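PDB 3BTV: Galactose/lactose metabolism regulatory protein GAL80 from Saccharomyces cerevisiae, which represses the galactose and lactose metabolic genes by binding the activator GAL4 and blocking its transcriptional activation when no inducing sugar is present. Local coordinates for residues B[159-164]-B[306-311]; B[317-322]-B[353-358]. The protein carries 1 engineered substitution. All coordinates share one frame; numbering follows the deposited sequence.

Contact 1: B[159-164]-B[306-311]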
ATOM      1  N   PRO B 159      -4.223 -24.996   3.056  1.00 43.47           N
ATOM      2  CA  PRO B 159      -4.080 -25.598   1.728  1.00 42.23           C
ATOM      3  C   PRO B 159      -3.863 -24.501   0.689  1.00 34.46           C
ATOM      4  O   PRO B 159      -3.169 -24.711  -0.301  1.00 36.60           O
ATOM      5  CB  PRO B 159      -5.434 -26.293   1.502  1.00 47.66           C
ATOM      6  CG  PRO B 159      -6.073 -26.375   2.866  1.00 51.65           C
ATOM      7  CD  PRO B 159      -5.574 -25.178   3.610  1.00 42.16           C
ATOM      8  N   TYR B 160      -4.462 -23.341   0.913  1.00 36.98           N
ATOM      9  CA  TYR B 160      -4.262 -22.199   0.013  1.00 36.05           C
ATOM     10  C   TYR B 160      -2.827 -21.682   0.012  1.00 44.03           C
ATOM     11  O   TYR B 160      -2.247 -21.411  -1.045  1.00 35.33           O
ATOM     12  CB  TYR B 160      -5.216 -21.076   0.380  1.00 32.14           C
ATOM     13  CG  TYR B 160      -6.667 -21.503   0.288  1.00 43.90           C
ATOM     14  CD1 TYR B 160      -7.412 -21.787   1.433  1.00 39.83           C
ATOM     15  CD2 TYR B 160      -7.286 -21.631  -0.945  1.00 31.54           C
ATOM     16  CE1 TYR B 160      -8.755 -22.185   1.339  1.00 42.54           C
ATOM     17  CE2 TYR B 160      -8.620 -22.030  -1.051  1.00 44.05           C
ATOM     18  CZ  TYR B 160      -9.346 -22.314   0.087  1.00 42.26           C
ATOM     19  OH  TYR B 160     -10.669 -22.699  -0.034  1.00 45.46           O
ATOM     20  N   ILE B 161      -2.263 -21.539   1.205  1.00 37.67           N
ATOM     21  CA  ILE B 161      -0.886 -21.090   1.338  1.00 29.76           C
ATOM     22  C   ILE B 161       0.073 -22.071   0.674  1.00 31.73           C
ATOM     23  O   ILE B 161       0.943 -21.669  -0.090  1.00 35.12           O
ATOM     24  CB  ILE B 161      -0.493 -20.937   2.831  1.00 42.03           C
ATOM     25  CG1 ILE B 161      -1.456 -19.988   3.537  1.00 56.25           C
ATOM     26  CG2 ILE B 161       0.928 -20.434   2.970  1.00 49.02           C
ATOM     27  CD1 ILE B 161      -1.677 -18.707   2.808  1.00 42.59           C
ATOM     28  N   LEU B 162      -0.092 -23.362   0.955  1.00 30.25           N
ATOM     29  CA  LEU B 162       0.816 -24.358   0.391  1.00 40.89           C
ATOM     30  C   LEU B 162       0.718 -24.410  -1.138  1.00 38.59           C
ATOM     31  O   LEU B 162       1.729 -24.521  -1.818  1.00 40.48           O
ATOM     32  CB  LEU B 162       0.550 -25.736   1.005  1.00 46.08           C
ATOM     33  CG  LEU B 162       0.971 -25.788   2.476  1.00 50.70           C
ATOM     34  CD1 LEU B 162       0.458 -27.053   3.128  1.00 54.49           C
ATOM     35  CD2 LEU B 162       2.489 -25.685   2.579  1.00 41.61           C
ATOM     36  N   ARG B 163      -0.499 -24.321  -1.676  1.00 40.86           N
ATOM     37  CA  ARG B 163      -0.676 -24.275  -3.134  1.00 37.16           C
ATOM     38  C   ARG B 163       0.026 -23.039  -3.718  1.00 35.66           C
ATOM     39  O   ARG B 163       0.753 -23.135  -4.705  1.00 39.30           O
ATOM     40  CB  ARG B 163      -2.162 -24.271  -3.519  1.00 34.08           C
ATOM     41  CG  ARG B 163      -2.828 -25.651  -3.501  1.00 82.65           C
ATOM     42  CD  ARG B 163      -2.812 -26.328  -4.879  1.00113.64           C
ATOM     43  NE  ARG B 163      -3.641 -27.538  -4.920  1.00131.18           N
ATOM     44  CZ  ARG B 163      -4.013 -28.168  -6.035  1.00120.98           C
ATOM     45  NH1 ARG B 163      -3.640 -27.709  -7.223  1.00111.13           N
ATOM     46  NH2 ARG B 163      -4.766 -29.260  -5.964  1.00111.25           N
ATOM     47  N   ALA B 164      -0.169 -21.880  -3.100  1.00 34.01           N
ATOM     48  CA  ALA B 164       0.512 -20.669  -3.583  1.00 31.94           C
ATOM     49  C   ALA B 164       2.043 -20.829  -3.547  1.00 32.57           C
ATOM     50  O   ALA B 164       2.756 -20.487  -4.520  1.00 33.93           O
ATOM     51  CB  ALA B 164       0.075 -19.462  -2.791  1.00 33.25           C
ATOM     52  N   LEU B 306      -0.953 -13.765  -8.864  1.00 28.25           N
ATOM     53  CA  LEU B 306      -1.562 -14.669  -7.901  1.00 29.58           C
ATOM     54  C   LEU B 306      -2.246 -13.789  -6.864  1.00 31.04           C
ATOM     55  O   LEU B 306      -1.681 -12.800  -6.430  1.00 32.60           O
ATOM     56  CB  LEU B 306      -0.451 -15.489  -7.248  1.00 26.91           C
ATOM     57  CG  LEU B 306      -0.729 -16.574  -6.232  1.00 49.57           C
ATOM     58  CD1 LEU B 306       0.465 -17.519  -6.214  1.00 40.03           C
ATOM     59  CD2 LEU B 306      -0.897 -15.919  -4.892  1.00 43.32           C
ATOM     60  N   LYS B 307      -3.450 -14.152  -6.476  1.00 32.25           N
ATOM     61  CA  LYS B 307      -4.182 -13.429  -5.444  1.00 36.25           C
ATOM     62  C   LYS B 307      -4.826 -14.387  -4.429  1.00 40.63           C
ATOM     63  O   LYS B 307      -5.513 -15.360  -4.792  1.00 36.18           O
ATOM     64  CB  LYS B 307      -5.253 -12.541  -6.077  1.00 36.94           C
ATOM     65  CG  LYS B 307      -6.138 -11.832  -5.048  1.00 41.79           C
ATOM     66  CD  LYS B 307      -7.528 -11.532  -5.631  1.00 62.88           C
ATOM     67  CE  LYS B 307      -7.485 -10.364  -6.607  1.00 64.69           C
ATOM     68  NZ  LYS B 307      -6.995  -9.114  -5.931  1.00 42.56           N
ATOM     69  N   LEU B 308      -4.571 -14.139  -3.153  1.00 31.59           N
ATOM     70  CA  LEU B 308      -5.235 -14.887  -2.081  1.00 31.54           C
ATOM     71  C   LEU B 308      -6.191 -13.937  -1.393  1.00 37.46           C
ATOM     72  O   LEU B 308      -5.817 -12.812  -1.087  1.00 33.96           O
ATOM     73  CB  LEU B 308      -4.207 -15.382  -1.060  1.00 41.73           C
ATOM     74  CG  LEU B 308      -3.236 -16.472  -1.511  1.00 45.29           C
ATOM     75  CD1 LEU B 308      -1.809 -16.140  -1.088  1.00 48.72           C
ATOM     76  CD2 LEU B 308      -3.656 -17.830  -0.976  1.00 66.15           C
ATOM     77  N   GLU B 309      -7.424 -14.368  -1.151  1.00 37.02           N
ATOM     78  CA  GLU B 309      -8.379 -13.518  -0.440  1.00 41.45           C
ATOM     79  C   GLU B 309      -9.075 -14.283   0.651  1.00 49.81           C
ATOM     80  O   GLU B 309      -9.114 -15.513   0.627  1.00 50.17           O
ATOM     81  CB  GLU B 309      -9.487 -13.003  -1.346  1.00 47.29           C
ATOM     82  CG  GLU B 309      -9.104 -12.455  -2.677  1.00 48.38           C
ATOM     83  CD  GLU B 309     -10.340 -12.306  -3.549  1.00 76.78           C
ATOM     84  OE1 GLU B 309     -11.145 -13.270  -3.597  1.00 67.47           O
ATOM     85  OE2 GLU B 309     -10.520 -11.228  -4.158  1.00 86.51           O
ATOM     86  N   GLY B 310      -9.677 -13.545   1.580  1.00 43.79           N
ATOM     87  CA  GLY B 310     -10.530 -14.162   2.580  1.00 49.71           C
ATOM     88  C   GLY B 310     -11.437 -13.188   3.299  1.00 70.95           C
ATOM     89  O   GLY B 310     -11.302 -11.971   3.154  1.00 48.65           O
ATOM     90  N   ASP B 311     -12.405 -13.752   4.018  1.00106.36           N
ATOM     91  CA  ASP B 311     -13.106 -13.114   5.131  1.00116.25           C
ATOM     92  C   ASP B 311     -12.945 -14.212   6.169  1.00 99.38           C
ATOM     93  O   ASP B 311     -13.915 -14.791   6.659  1.00 81.85           O
ATOM     94  CB  ASP B 311     -14.579 -12.880   4.791  1.00122.63           C
ATOM     95  CG  ASP B 311     -14.771 -11.852   3.679  1.00117.52           C
ATOM     96  OD1 ASP B 311     -13.759 -11.323   3.181  1.00117.23           O
ATOM     97  OD2 ASP B 311     -15.931 -11.569   3.304  1.00106.06           O
TER
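Helix 159-164 runs almost exactly antiparallel to strand 306-310, the two directions differing by 173° and the short axes approaching to 10.1 Å, the spacing of a helix laid on a sheet. CA atoms of Tyr160 and Leu308 are 7.7 Å apart, as are those of Ala164 and Leu306, so about one helical turn matches two residue steps of the strand. No hydrogen bond joins the segments; the contact is entirely apolar. Leu308 does most of the work. Its CG lies anti to the carbonyl carbon (chi1 -69°), and the two methyls divide the helix surface between them: CD2 sits 3.8 Å from Tyr160 CB, while CD1 reaches to 4.2 Å from Ala164 CB. Ile161 starts out pointing away from the strand, yet bends its CD1 back to lie 4.4 Å from Leu308 CD2. Leu306 adopts the other common first torsion, CG anti to the backbone N (chi1 -177°), and brings CD1 to 4.0 Å from Ala164 CB. The single methyl of Ala164 is thus met by one branch from each leucine, and Leu306 CD1 also comes close to the Ala164 CA. Tyr160 gives this contact its CB, whereas its ring leads away and its OH is hydrogen-bonded to Leu358 N. Such alpha-on-beta packing, in the C-terminal domain, is completed by Met224 of helix 209-225, which touches Ile161, Ala164 and Leu308, and by Leu320 and Leu322 of strand 319-324, which touch Leu306; helix 363-380 meets Pro159 and Leu162.

Contact 2: B[317-322]-B[353-358]; sequences ISNLVL and MEVYHL
The imidazole of His357 turns an edge to the backbone carbonyl of Ser318: ND1 donates to Ser318 O at 2.7 Å, with the oxygen near the ring plane and the nitrogen almost on the C=O axis. The N-H is less well aligned, at 142°. CG of His357 is anti to the backbone N (chi1 176°), which carries the ring toward the Ser318 carbonyl. The Asn319 amide, its plane 82° from that of the ring, places OD1 3.4 Å from His357 CB and equally near Val355 CG1; its ND2 makes a weak hydrogen bond to Glu309. Ser318 and Asn319 both face Glu309 in a classic beta bulge, at the start of strand 319-322, which pairs antiparallel with strand 353-356, the outermost strand of the large mixed sheet at this side within the chain. Leu320 and Tyr356 form a hydrogen-bonded pair, as do Leu322 and Glu354, and Val321 with Val355 is the non-hydrogen-bonded pair between them; Tyr356 N to Leu320 O, at 2.7 Å, is nearly straight. The side chains of Val321 and Met353 cross obliquely, CG1 of Val321 lying 3.7 Å from Met353 CG, beside the face that carries Val321 and Val355. The opposite face bears Leu320, Leu322, Glu354 and Tyr356: the CB atoms of Leu320 and Tyr356 lie 4.2 Å apart, and Leu322 CD1 packs 4.0 Å from Glu354 OE1, an oxygen hydrogen-bonded to Tyr172 OH.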
ATOM      1  N   ILE B 317      -7.509 -17.302   5.038  1.00 79.50           N
ATOM      2  CA  ILE B 317      -7.481 -17.358   3.571  1.00 47.17           C
ATOM      3  C   ILE B 317      -8.500 -18.376   3.110  1.00 48.44           C
ATOM      4  O   ILE B 317      -8.553 -19.492   3.634  1.00 57.87           O
ATOM      5  CB  ILE B 317      -6.089 -17.720   3.016  1.00 38.20           C
ATOM      6  CG1 ILE B 317      -5.097 -16.612   3.359  1.00 56.20           C
ATOM      7  CG2 ILE B 317      -6.157 -17.918   1.501  1.00 48.66           C
ATOM      8  CD1 ILE B 317      -5.486 -15.282   2.776  1.00 55.96           C
ATOM      9  N   SER B 318      -9.321 -17.988   2.144  1.00 50.09           N
ATOM     10  CA  SER B 318     -10.411 -18.844   1.719  1.00 45.34           C
ATOM     11  C   SER B 318     -10.505 -18.935   0.195  1.00 57.65           C
ATOM     12  O   SER B 318     -11.377 -19.611  -0.336  1.00 45.34           O
ATOM     13  CB  SER B 318     -11.731 -18.345   2.306  1.00 47.66           C
ATOM     14  OG  SER B 318     -12.105 -17.113   1.721  1.00 64.39           O
ATOM     15  N   ASN B 319      -9.605 -18.260  -0.509  1.00 59.86           N
ATOM     16  CA  ASN B 319      -9.630 -18.276  -1.966  1.00 55.10           C
ATOM     17  C   ASN B 319      -8.260 -17.984  -2.586  1.00 54.56           C
ATOM     18  O   ASN B 319      -7.566 -17.067  -2.152  1.00 42.70           O
ATOM     19  CB  ASN B 319     -10.653 -17.260  -2.463  1.00 53.76           C
ATOM     20  CG  ASN B 319     -11.098 -17.534  -3.876  1.00 56.02           C
ATOM     21  OD1 ASN B 319     -11.317 -18.682  -4.259  1.00 69.20           O
ATOM     22  ND2 ASN B 319     -11.251 -16.478  -4.659  1.00 57.69           N
ATOM     23  N   LEU B 320      -7.875 -18.775  -3.587  1.00 39.57           N
ATOM     24  CA  LEU B 320      -6.648 -18.537  -4.366  1.00 31.74           C
ATOM     25  C   LEU B 320      -6.954 -18.436  -5.865  1.00 38.47           C
ATOM     26  O   LEU B 320      -7.593 -19.323  -6.460  1.00 31.68           O
ATOM     27  CB  LEU B 320      -5.610 -19.639  -4.121  1.00 38.12           C
ATOM     28  CG  LEU B 320      -4.364 -19.675  -5.030  1.00 36.58           C
ATOM     29  CD1 LEU B 320      -3.478 -18.459  -4.825  1.00 38.83           C
ATOM     30  CD2 LEU B 320      -3.571 -20.931  -4.763  1.00 40.55           C
ATOM     31  N   VAL B 321      -6.495 -17.354  -6.469  1.00 33.09           N
ATOM     32  CA  VAL B 321      -6.732 -17.096  -7.883  1.00 37.01           C
ATOM     33  C   VAL B 321      -5.425 -16.836  -8.632  1.00 31.41           C
ATOM     34  O   VAL B 321      -4.574 -16.080  -8.167  1.00 27.99           O
ATOM     35  CB  VAL B 321      -7.644 -15.870  -8.074  1.00 40.46           C
ATOM     36  CG1 VAL B 321      -8.059 -15.756  -9.527  1.00 42.49           C
ATOM     37  CG2 VAL B 321      -8.896 -15.976  -7.185  1.00 42.05           C
ATOM     38  N   LEU B 322      -5.294 -17.443  -9.805  1.00 32.64           N
ATOM     39  CA  LEU B 322      -4.156 -17.227 -10.687  1.00 28.93           C
ATOM     40  C   LEU B 322      -4.638 -16.697 -12.012  1.00 37.36           C
ATOM     41  O   LEU B 322      -5.599 -17.228 -12.588  1.00 34.97           O
ATOM     42  CB  LEU B 322      -3.425 -18.540 -10.950  1.00 43.08           C
ATOM     43  CG  LEU B 322      -2.437 -19.019  -9.904  1.00 71.51           C
ATOM     44  CD1 LEU B 322      -2.119 -20.462 -10.205  1.00104.31           C
ATOM     45  CD2 LEU B 322      -1.182 -18.152  -9.954  1.00 49.15           C
ATOM     46  N   MET B 353      -8.091 -17.423 -16.159  1.00 40.04           N
ATOM     47  CA  MET B 353      -8.217 -17.295 -14.722  1.00 52.16           C
ATOM     48  C   MET B 353      -8.423 -18.682 -14.166  1.00 41.76           C
ATOM     49  O   MET B 353      -9.279 -19.426 -14.639  1.00 38.27           O
ATOM     50  CB  MET B 353      -9.417 -16.419 -14.347  1.00 45.77           C
ATOM     51  CG  MET B 353      -9.627 -16.297 -12.828  1.00 50.65           C
ATOM     52  SD  MET B 353     -11.099 -15.354 -12.344  1.00 64.52           S
ATOM     53  CE  MET B 353     -10.813 -13.828 -13.234  1.00 86.09           C
ATOM     54  N   GLU B 354      -7.633 -19.042 -13.172  1.00 29.54           N
ATOM     55  CA  GLU B 354      -7.885 -20.282 -12.432  1.00 34.51           C
ATOM     56  C   GLU B 354      -8.224 -19.934 -11.004  1.00 39.86           C
ATOM     57  O   GLU B 354      -7.554 -19.105 -10.389  1.00 37.18           O
ATOM     58  CB  GLU B 354      -6.654 -21.197 -12.456  1.00 36.14           C
ATOM     59  CG  GLU B 354      -5.851 -21.078 -13.743  1.00 58.53           C
ATOM     60  CD  GLU B 354      -4.622 -21.961 -13.763  1.00 71.60           C
ATOM     61  OE1 GLU B 354      -3.505 -21.409 -13.798  1.00 73.00           O
ATOM     62  OE2 GLU B 354      -4.772 -23.199 -13.745  1.00 70.26           O
ATOM     63  N   VAL B 355      -9.259 -20.573 -10.479  1.00 36.81           N
ATOM     64  CA  VAL B 355      -9.669 -20.359  -9.101  1.00 44.18           C
ATOM     65  C   VAL B 355      -9.545 -21.653  -8.332  1.00 43.95           C
ATOM     66  O   VAL B 355     -10.023 -22.697  -8.779  1.00 43.70           O
ATOM     67  CB  VAL B 355     -11.138 -19.927  -9.020  1.00 46.79           C
ATOM     68  CG1 VAL B 355     -11.517 -19.607  -7.573  1.00 40.26           C
ATOM     69  CG2 VAL B 355     -11.365 -18.728  -9.904  1.00 41.67           C
ATOM     70  N   TYR B 356      -8.908 -21.582  -7.172  1.00 36.78           N
ATOM     71  CA  TYR B 356      -8.788 -22.730  -6.293  1.00 38.11           C
ATOM     72  C   TYR B 356      -9.558 -22.416  -5.024  1.00 44.70           C
ATOM     73  O   TYR B 356      -9.233 -21.469  -4.305  1.00 43.98           O
ATOM     74  CB  TYR B 356      -7.309 -23.033  -6.023  1.00 35.59           C
ATOM     75  CG  TYR B 356      -7.057 -24.160  -5.032  1.00 50.91           C
ATOM     76  CD1 TYR B 356      -7.281 -25.483  -5.376  1.00 63.76           C
ATOM     77  CD2 TYR B 356      -6.561 -23.897  -3.759  1.00 49.82           C
ATOM     78  CE1 TYR B 356      -7.030 -26.512  -4.477  1.00 69.17           C
ATOM     79  CE2 TYR B 356      -6.309 -24.923  -2.849  1.00 52.32           C
ATOM     80  CZ  TYR B 356      -6.545 -26.226  -3.218  1.00 67.46           C
ATOM     81  OH  TYR B 356      -6.298 -27.245  -2.329  1.00 71.17           O
ATOM     82  N   HIS B 357     -10.617 -23.175  -4.771  1.00 50.93           N
ATOM     83  CA  HIS B 357     -11.483 -22.873  -3.639  1.00 49.48           C
ATOM     84  C   HIS B 357     -12.129 -24.125  -3.088  1.00 53.87           C
ATOM     85  O   HIS B 357     -12.915 -24.767  -3.779  1.00 43.97           O
ATOM     86  CB  HIS B 357     -12.572 -21.859  -4.028  1.00 43.17           C
ATOM     87  CG  HIS B 357     -13.559 -21.586  -2.934  1.00 60.09           C
ATOM     88  ND1 HIS B 357     -13.206 -20.976  -1.748  1.00 60.66           N
ATOM     89  CD2 HIS B 357     -14.885 -21.842  -2.839  1.00 57.63           C
ATOM     90  CE1 HIS B 357     -14.271 -20.868  -0.974  1.00 61.75           C
ATOM     91  NE2 HIS B 357     -15.305 -21.383  -1.615  1.00 56.54           N
ATOM     92  N   LEU B 358     -11.787 -24.462  -1.845  1.00 47.24           N
ATOM     93  CA  LEU B 358     -12.372 -25.606  -1.160  1.00 53.68           C
ATOM     94  C   LEU B 358     -13.585 -25.143  -0.369  1.00 57.14           C
ATOM     95  O   LEU B 358     -13.466 -24.573   0.717  1.00 56.69           O
ATOM     96  CB  LEU B 358     -11.356 -26.248  -0.221  1.00 51.53           C
ATOM     97  CG  LEU B 358      -9.955 -26.519  -0.762  1.00 64.85           C
ATOM     98  CD1 LEU B 358      -9.009 -26.852   0.382  1.00 64.76           C
ATOM     99  CD2 LEU B 358      -9.976 -27.648  -1.786  1.00 63.32           C
TER

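Overall arrangement
Contacts 1 and 2 both reach the same sheet, where strands 305-310 and 319-324 are neighbours, and their centres lie only about 6 Å apart. Lys307 O and Val321 N, 2.8 Å apart in a probable hydrogen bond, join the two pairs through the backbone. Tyr160 is a second link: beyond the CB used in contact 1, its ring extends to contact 2, where CE2 lies 3.4 Å from Tyr356 O. Leu320 and Leu322 touch Leu306 on the same sheet face, and helix 159-169 lies over that face, meeting Leu320 through Arg163 and Leu322 through Leu167. Contact 1 is buried, whereas contact 2 is partly exposed, at the sheet's outermost strand within this chain.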